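Nuclear inclusion protein A (PDB 3MMG) probably acts as a 3C-type cysteine peptidase with a chymotrypsin-like fold that cleaves the viral polyprotein. Local coordinates at residues Lys75-Gly79 / Arg80-Val84; Lys185-Ala188 / Thr189-Ala193; Trp201-Ala205 / Asp206-Trp210. The protein carries 3 engineered substitutions. All coordinates share one frame; numbering follows the deposited sequence.

Contact 1 of 3, residues Lys75-Gly79 / Arg80-Val84; sequences KPVEG and RDIIV
Two donors converge on the carbonyl oxygen of I82: the amide of V77, with N to O 3.0 Å and nearly straight at 167°, and, from outside the turn, the side-chain amide of Q45. The V77 bond belongs to the loop end of a beta hairpin in which strands 74-76 and 83-86 run antiparallel at the margin of the first sheet. K75 and V84 form a hydrogen-bonded pair, K75 N to V84 O spanning 2.8 Å, whereas P76 and I83 are a non-hydrogen-bonded pair meeting on the other face of the sheet.

The chain then reverses through a type II turn from V77 to R80, closed by R80 N on V77 O at 3.2 Å. G79 takes a positive phi, where a beta carbon would press on the carbonyl oxygen of the preceding residue. V77 divides its branches between two neighbours. With CG1 opposite its own backbone N (chi1 -178°), that methyl faces the R80 chain, 3.5 Å from CD, while CG2 lies alongside I82, 3.8 Å from its CG2; helix 186-192 adds F186 and Y190 to the same valine.

Beyond the turn, D81 points away from K75-G79 and bonds through OD2 to H46 ND1, N44 and S168, an Asp-His pairing consistent with the catalytic triad of chymotrypsin-like proteases. R80 reaches back toward the second barrel, where NH1 makes a salt bridge to E181. A bend at chi3 (72°) turns the guanidinium so that its edge meets a water lying in its plane: that water accepts from R80 NE at 2.8 Å and donates to E78 O at 2.7 Å, tying the arginine to the turn's own backbone.

Contact 2 of 3, residues Lys185-Ala188 / Thr189-Ala193; sequences KFVA and TYLDA
F186, T189 and V187 are among the residues that bury most surface within the short helix 186-192, and they do so by different means. F186 meets Y190 one turn on: CD1 of F186 lies 3.7 Å from CD1 of Y190, with the ring planes at 28° but slid so far that they hardly overlap. The F186 carbonyl O lies at the edge of the tyrosine ring, in its plane, while accepting the Y190 amide. Away from this pair, F186 packs on V84 and sets its ring edge-to-face with F100, so this face of the helix lies against strand 83-86.

T189 doubles the grip on K185, the N-cap residue. With its hydroxyl swung beside its own backbone N (chi1 -51°), T189 OG1 donates to K185 O at 2.7 Å, and its amide N bonds to the same oxygen at 2.9 Å.

V187 O is likewise shared: L191 N reaches it at 2.9 Å and D192 N at 2.8 Å, the latter marking a wider pi-type turn. V187 CG2 leans on L191 CD1. K185 O and V187 O thus each take two donors, while the aromatic and aliphatic groups of F186 and L191 bind the helix to the protein's interior.

Contact 3 of 3, residues Trp201-Ala205 / Asp206-Trp210; sequences WKFNA and DKISW
This is a local surface contact, a compact turn in the long loop that follows helix 186-192 and precedes strand 214-215, and one carbonyl holds much of it together. A205 O receives the I208 amide at 3.0 Å and the indole NE1 of W210 at 2.8 Å, and the two donors come from opposite faces of the carbonyl plane. The indole bond is nearly straight at 168°, and the oxygen sits close to the ring plane, which restrains the tilt of the W210 ring together with the packing around it. Toward the rim of one face of that ring lies CG2 of I208.

The backbone here makes a short 3-10 segment: K207 N bonds to N204 O and I208 N to A205 O, each reaching three residues back. An Asx turn starts it, with N204 OD1 accepting the D206 amide at 3.1 Å. This depends on CG of N204 standing opposite its backbone N (chi1 -179°), which swings the amide over the turn. The other end of the same group, ND2, lies against K207, 3.4 Å from CG, with the lysine chain crossing it at about a right angle. A water joins ND2 of N204 to OD2 of D206, closing a polar loop on the solvent side.

On the other flank the character becomes apolar. F203 CE1 touches I208 CD1 at 3.9 Å, the two side chains crossing at about a right angle, while A205 N sits toward the rim of one face of the phenylalanine ring. F203 and W210 also pack against the bound peptide, F203 on an aromatic side chain and W210 on an apolar one.

Overall arrangement
The three contacts show how the work of short-range interactions follows the local fold. Contacts 1 and 2 are partly buried and hold neighbouring elements: L191 packs on V84, and K75 NZ, bonded to D195 O, also reaches Y190 O, so the hairpin and helix 186-192 share a boundary. Contact 3 lies at the surface and leans on the same hairpin from another direction, W201 covering P76 and I83 while S209 N pairs with G79 O. Contacts 2 and 3 do not meet, their nearest atoms being about 10 Å apart. Contact 1 relies on strand pairing, contact 2 on helical carbonyls and aromatic packing; contact 3, in a loop, uses indole and asparagine bonds, and water bridges there as in contact 1.

Contact 1 of 3, residues Lys75-Gly79 / Arg80-Val84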
loop_
_atom_site.group_PDB
_atom_site.type_symbol
_atom_site.label_atom_id
_atom_site.label_comp_id
_atom_site.label_asym_id
_atom_site.label_seq_id
_atom_site.Cartn_x
_atom_site.Cartn_y
_atom_site.Cartn_z
ATOM N N LYS A 75 -9.935 -9.155 -2.976
ATOM C CA LYS A 75 -9.327 -9.659 -4.209
ATOM C C LYS A 75 -7.811 -9.528 -4.047
ATOM O O LYS A 75 -7.275 -8.413 -4.132
ATOM C CB LYS A 75 -9.803 -8.843 -5.414
ATOM C CG LYS A 75 -9.448 -9.445 -6.769
ATOM C CD LYS A 75 -9.913 -8.554 -7.912
ATOM C CE LYS A 75 -11.421 -8.637 -8.146
ATOM N NZ LYS A 75 -11.829 -7.850 -9.379
ATOM N N PRO A 76 -7.121 -10.648 -3.754
ATOM C CA PRO A 76 -5.662 -10.562 -3.665
ATOM C C PRO A 76 -5.019 -10.392 -5.040
ATOM O O PRO A 76 -5.540 -10.884 -6.046
ATOM C CB PRO A 76 -5.267 -11.919 -3.059
ATOM C CG PRO A 76 -6.338 -12.865 -3.567
ATOM C CD PRO A 76 -7.612 -12.018 -3.472
ATOM N N VAL A 77 -3.897 -9.677 -5.092
ATOM C CA VAL A 77 -3.057 -9.723 -6.289
ATOM C C VAL A 77 -2.148 -10.918 -6.002
ATOM O O VAL A 77 -1.186 -10.789 -5.276
ATOM C CB VAL A 77 -2.191 -8.438 -6.442
ATOM C CG1 VAL A 77 -1.362 -8.515 -7.732
ATOM C CG2 VAL A 77 -3.061 -7.153 -6.438
ATOM N N GLU A 78 -2.497 -12.102 -6.511
ATOM C CA GLU A 78 -1.822 -13.313 -6.062
ATOM C C GLU A 78 -0.315 -13.282 -6.378
ATOM O O GLU A 78 0.087 -12.866 -7.466
ATOM C CB GLU A 78 -2.497 -14.569 -6.655
ATOM C CG GLU A 78 -3.912 -14.841 -6.108
ATOM C CD GLU A 78 -3.972 -15.385 -4.657
ATOM O OE1 GLU A 78 -2.975 -15.325 -3.893
ATOM O OE2 GLU A 78 -5.060 -15.860 -4.264
ATOM N N GLY A 79 0.504 -13.711 -5.418
ATOM C CA GLY A 79 1.950 -13.726 -5.608
ATOM C C GLY A 79 2.667 -12.486 -5.067
ATOM O O GLY A 79 3.896 -12.446 -5.028
ATOM N N ARG A 80 1.915 -11.476 -4.628
ATOM C CA ARG A 80 2.566 -10.295 -4.049
ATOM C C ARG A 80 1.779 -9.708 -2.887
ATOM O O ARG A 80 0.615 -10.061 -2.690
ATOM C CB ARG A 80 2.857 -9.244 -5.108
ATOM C CG ARG A 80 1.609 -8.519 -5.595
ATOM C CD ARG A 80 1.928 -7.621 -6.792
ATOM N NE ARG A 80 2.172 -8.446 -7.982
ATOM C CZ ARG A 80 2.671 -8.010 -9.138
ATOM N NH1 ARG A 80 2.998 -6.721 -9.300
ATOM N NH2 ARG A 80 2.838 -8.871 -10.149
ATOM N N ASP A 81 2.423 -8.814 -2.134
ATOM C CA ASP A 81 1.861 -8.305 -0.874
ATOM C C ASP A 81 0.894 -7.140 -1.087
ATOM O O ASP A 81 1.045 -6.101 -0.441
ATOM C CB ASP A 81 2.997 -7.913 0.075
ATOM C CG ASP A 81 2.502 -7.555 1.470
ATOM O OD1 ASP A 81 1.426 -8.073 1.881
ATOM O OD2 ASP A 81 3.197 -6.769 2.136
ATOM N N ILE A 82 -0.071 -7.323 -1.992
ATOM C CA ILE A 82 -1.170 -6.374 -2.247
ATOM C C ILE A 82 -2.534 -7.082 -2.235
ATOM O O ILE A 82 -2.690 -8.195 -2.758
ATOM C CB ILE A 82 -0.995 -5.621 -3.591
ATOM C CG1 ILE A 82 0.390 -4.932 -3.641
ATOM C CG2 ILE A 82 -2.144 -4.572 -3.781
ATOM C CD1 ILE A 82 0.694 -4.184 -4.956
ATOM N N ILE A 83 -3.521 -6.422 -1.633
ATOM C CA ILE A 83 -4.891 -6.926 -1.596
ATOM C C ILE A 83 -5.838 -5.753 -1.834
ATOM O O ILE A 83 -5.505 -4.621 -1.504
ATOM C CB ILE A 83 -5.211 -7.651 -0.261
ATOM C CG1 ILE A 83 -6.558 -8.379 -0.362
ATOM C CG2 ILE A 83 -5.180 -6.689 0.935
ATOM C CD1 ILE A 83 -6.599 -9.620 0.468
ATOM N N VAL A 84 -6.980 -6.031 -2.450
ATOM C CA VAL A 84 -8.011 -5.029 -2.663
ATOM C C VAL A 84 -9.209 -5.458 -1.824
ATOM O O VAL A 84 -9.595 -6.618 -1.840
ATOM C CB VAL A 84 -8.413 -4.863 -4.159
ATOM C CG1 VAL A 84 -9.363 -3.711 -4.307
ATOM C CG2 VAL A 84 -7.163 -4.602 -5.059
HETATM O O HOH W 1 2.179 -11.218 -8.141
#

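Contact 2 of 3, residues Lys185-Ala188 / Thr189-Ala193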
loop_
_atom_site.group_PDB
_atom_site.type_symbol
_atom_site.label_atom_id
_atom_site.label_comp_id
_atom_site.label_asym_id
_atom_site.label_seq_id
_atom_site.Cartn_x
_atom_site.Cartn_y
_atom_site.Cartn_z
ATOM N N LYS A 185 -1.768 -2.967 -15.844
ATOM C CA LYS A 185 -3.231 -2.871 -16.016
ATOM C C LYS A 185 -3.972 -3.139 -14.704
ATOM O O LYS A 185 -5.004 -3.834 -14.672
ATOM C CB LYS A 185 -3.679 -3.839 -17.118
ATOM C CG LYS A 185 -3.135 -3.434 -18.474
ATOM C CD LYS A 185 -3.506 -4.405 -19.563
ATOM C CE LYS A 185 -2.856 -3.976 -20.874
ATOM N NZ LYS A 185 -2.799 -5.112 -21.848
ATOM N N PHE A 186 -3.432 -2.586 -13.619
ATOM C CA PHE A 186 -3.952 -2.861 -12.295
ATOM C C PHE A 186 -5.424 -2.450 -12.126
ATOM O O PHE A 186 -6.236 -3.258 -11.665
ATOM C CB PHE A 186 -3.083 -2.172 -11.226
ATOM C CG PHE A 186 -3.647 -2.269 -9.840
ATOM C CD1 PHE A 186 -3.762 -3.505 -9.209
ATOM C CD2 PHE A 186 -4.064 -1.116 -9.158
ATOM C CE1 PHE A 186 -4.289 -3.590 -7.915
ATOM C CE2 PHE A 186 -4.582 -1.200 -7.874
ATOM C CZ PHE A 186 -4.696 -2.431 -7.254
ATOM N N VAL A 187 -5.739 -1.195 -12.452
ATOM C CA VAL A 187 -7.123 -0.671 -12.326
ATOM C C VAL A 187 -8.127 -1.513 -13.146
ATOM O O VAL A 187 -9.128 -2.005 -12.611
ATOM C CB VAL A 187 -7.179 0.829 -12.688
ATOM C CG1 VAL A 187 -8.629 1.364 -12.665
ATOM C CG2 VAL A 187 -6.298 1.615 -11.721
ATOM N N ALA A 188 -7.814 -1.723 -14.426
ATOM C CA ALA A 188 -8.664 -2.511 -15.324
ATOM C C ALA A 188 -8.894 -3.931 -14.811
ATOM O O ALA A 188 -10.031 -4.402 -14.769
ATOM C CB ALA A 188 -8.075 -2.528 -16.736
ATOM N N THR A 189 -7.820 -4.591 -14.391
ATOM C CA THR A 189 -7.849 -6.000 -13.991
ATOM C C THR A 189 -8.425 -6.263 -12.604
ATOM O O THR A 189 -9.137 -7.255 -12.410
ATOM C CB THR A 189 -6.435 -6.624 -14.067
ATOM O OG1 THR A 189 -5.871 -6.349 -15.349
ATOM C CG2 THR A 189 -6.467 -8.138 -13.834
ATOM N N TYR A 190 -8.109 -5.403 -11.640
ATOM C CA TYR A 190 -8.460 -5.672 -10.251
ATOM C C TYR A 190 -9.603 -4.792 -9.725
ATOM O O TYR A 190 -10.386 -5.226 -8.875
ATOM C CB TYR A 190 -7.231 -5.582 -9.342
ATOM C CG TYR A 190 -6.256 -6.714 -9.569
ATOM C CD1 TYR A 190 -5.282 -6.636 -10.575
ATOM C CD2 TYR A 190 -6.341 -7.882 -8.807
ATOM C CE1 TYR A 190 -4.402 -7.690 -10.803
ATOM C CE2 TYR A 190 -5.479 -8.932 -9.023
ATOM C CZ TYR A 190 -4.508 -8.838 -10.017
ATOM O OH TYR A 190 -3.655 -9.913 -10.214
ATOM N N LEU A 191 -9.716 -3.572 -10.235
ATOM C CA LEU A 191 -10.742 -2.667 -9.717
ATOM C C LEU A 191 -11.987 -2.637 -10.602
ATOM O O LEU A 191 -13.105 -2.753 -10.095
ATOM C CB LEU A 191 -10.185 -1.254 -9.473
ATOM C CG LEU A 191 -8.855 -1.190 -8.694
ATOM C CD1 LEU A 191 -8.430 0.236 -8.381
ATOM C CD2 LEU A 191 -8.971 -1.998 -7.420
ATOM N N ASP A 192 -11.801 -2.485 -11.906
ATOM C CA ASP A 192 -12.927 -2.328 -12.832
ATOM C C ASP A 192 -13.635 -3.665 -13.029
ATOM O O ASP A 192 -14.840 -3.702 -13.306
ATOM C CB ASP A 192 -12.459 -1.773 -14.185
ATOM C CG ASP A 192 -12.023 -0.304 -14.116
ATOM O OD1 ASP A 192 -12.305 0.377 -13.113
ATOM O OD2 ASP A 192 -11.388 0.185 -15.079
ATOM N N ALA A 193 -12.889 -4.755 -12.859
ATOM C CA ALA A 193 -13.386 -6.105 -13.129
ATOM C C ALA A 193 -14.412 -6.587 -12.108
ATOM O O ALA A 193 -14.146 -6.611 -10.896
ATOM C CB ALA A 193 -12.230 -7.086 -13.226
#

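Contact 3 of 3, residues Trp201-Ala205 / Asp206-Trp210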
loop_
_atom_site.group_PDB
_atom_site.type_symbol
_atom_site.label_atom_id
_atom_site.label_comp_id
_atom_site.label_asym_id
_atom_site.label_seq_id
_atom_site.Cartn_x
_atom_site.Cartn_y
_atom_site.Cartn_z
ATOM N N TRP A 201 -11.145 -15.493 1.668
ATOM C CA TRP A 201 -9.693 -15.321 1.559
ATOM C C TRP A 201 -9.003 -15.234 2.920
ATOM O O TRP A 201 -9.438 -14.523 3.819
ATOM C CB TRP A 201 -9.342 -14.067 0.740
ATOM C CG TRP A 201 -7.856 -13.878 0.592
ATOM C CD1 TRP A 201 -7.059 -14.454 -0.348
ATOM C CD2 TRP A 201 -6.989 -13.095 1.432
ATOM N NE1 TRP A 201 -5.748 -14.075 -0.157
ATOM C CE2 TRP A 201 -5.675 -13.241 0.927
ATOM C CE3 TRP A 201 -7.194 -12.283 2.554
ATOM C CZ2 TRP A 201 -4.571 -12.589 1.500
ATOM C CZ3 TRP A 201 -6.093 -11.645 3.137
ATOM C CH2 TRP A 201 -4.798 -11.806 2.610
ATOM N N LYS A 202 -7.893 -15.949 3.043
ATOM C CA LYS A 202 -7.108 -15.931 4.255
ATOM C C LYS A 202 -5.636 -15.764 3.860
ATOM O O LYS A 202 -5.202 -16.300 2.830
ATOM C CB LYS A 202 -7.349 -17.234 5.017
ATOM C CG LYS A 202 -6.520 -17.429 6.262
ATOM C CD LYS A 202 -6.983 -18.675 7.000
ATOM C CE LYS A 202 -5.963 -19.105 8.043
ATOM N NZ LYS A 202 -6.509 -20.200 8.904
ATOM N N PHE A 203 -4.899 -14.999 4.662
ATOM C CA PHE A 203 -3.486 -14.715 4.400
ATOM C C PHE A 203 -2.618 -15.963 4.450
ATOM O O PHE A 203 -2.761 -16.791 5.344
ATOM C CB PHE A 203 -2.938 -13.665 5.371
ATOM C CG PHE A 203 -1.474 -13.344 5.160
ATOM C CD1 PHE A 203 -1.066 -12.574 4.068
ATOM C CD2 PHE A 203 -0.512 -13.815 6.043
ATOM C CE1 PHE A 203 0.279 -12.276 3.869
ATOM C CE2 PHE A 203 0.843 -13.526 5.860
ATOM C CZ PHE A 203 1.238 -12.751 4.769
ATOM N N ASN A 204 -1.709 -16.071 3.488
ATOM C CA ASN A 204 -0.745 -17.168 3.455
ATOM C C ASN A 204 0.551 -16.655 2.833
ATOM O O ASN A 204 0.596 -16.415 1.636
ATOM C CB ASN A 204 -1.311 -18.325 2.628
ATOM C CG ASN A 204 -0.368 -19.530 2.566
ATOM O OD1 ASN A 204 0.684 -19.554 3.203
ATOM N ND2 ASN A 204 -0.769 -20.545 1.809
ATOM N N ALA A 205 1.576 -16.465 3.655
ATOM C CA ALA A 205 2.858 -15.921 3.178
ATOM C C ALA A 205 3.471 -16.770 2.077
ATOM O O ALA A 205 4.187 -16.249 1.220
ATOM C CB ALA A 205 3.849 -15.759 4.328
ATOM N N ASP A 206 3.194 -18.077 2.105
ATOM C CA ASP A 206 3.716 -19.012 1.101
ATOM C C ASP A 206 3.207 -18.731 -0.298
ATOM O O ASP A 206 3.762 -19.233 -1.269
ATOM C CB ASP A 206 3.361 -20.455 1.464
ATOM C CG ASP A 206 4.124 -20.953 2.661
ATOM O OD1 ASP A 206 5.113 -20.290 3.063
ATOM O OD2 ASP A 206 3.739 -22.029 3.195
ATOM N N LYS A 207 2.146 -17.939 -0.403
ATOM C CA LYS A 207 1.573 -17.613 -1.694
ATOM C C LYS A 207 2.172 -16.333 -2.280
ATOM O O LYS A 207 1.814 -15.935 -3.387
ATOM C CB LYS A 207 0.054 -17.497 -1.600
ATOM C CG LYS A 207 -0.607 -18.790 -1.126
ATOM C CD LYS A 207 -2.051 -18.838 -1.531
ATOM C CE LYS A 207 -2.534 -20.281 -1.654
ATOM N NZ LYS A 207 -3.884 -20.333 -2.301
ATOM N N ILE A 208 3.071 -15.693 -1.539
ATOM C CA ILE A 208 3.816 -14.538 -2.055
ATOM C C ILE A 208 5.152 -15.056 -2.595
ATOM O O ILE A 208 5.712 -15.993 -2.033
ATOM C CB ILE A 208 3.981 -13.467 -0.947
ATOM C CG1 ILE A 208 2.622 -12.790 -0.708
ATOM C CG2 ILE A 208 5.068 -12.445 -1.297
ATOM C CD1 ILE A 208 2.487 -12.118 0.628
ATOM N N SER A 209 5.623 -14.468 -3.689
ATOM C CA SER A 209 6.925 -14.828 -4.290
ATOM C C SER A 209 8.058 -14.126 -3.535
ATOM O O SER A 209 8.074 -12.887 -3.448
ATOM C CB SER A 209 6.950 -14.437 -5.774
ATOM O OG SER A 209 6.123 -15.283 -6.575
ATOM N N TRP A 210 9.005 -14.912 -2.992
ATOM C CA TRP A 210 10.047 -14.382 -2.100
ATOM C C TRP A 210 11.454 -14.344 -2.703
ATOM O O TRP A 210 12.346 -13.699 -2.151
ATOM C CB TRP A 210 10.087 -15.155 -0.763
ATOM C CG TRP A 210 8.846 -14.927 0.025
ATOM C CD1 TRP A 210 7.800 -15.784 0.162
ATOM C CD2 TRP A 210 8.499 -13.737 0.740
ATOM N NE1 TRP A 210 6.801 -15.200 0.917
ATOM C CE2 TRP A 210 7.209 -13.949 1.300
ATOM C CE3 TRP A 210 9.154 -12.513 0.973
ATOM C CZ2 TRP A 210 6.559 -12.983 2.076
ATOM C CZ3 TRP A 210 8.525 -11.555 1.750
ATOM C CH2 TRP A 210 7.221 -11.784 2.282
HETATM O O HOH W 2 1.024 -23.031 2.636
#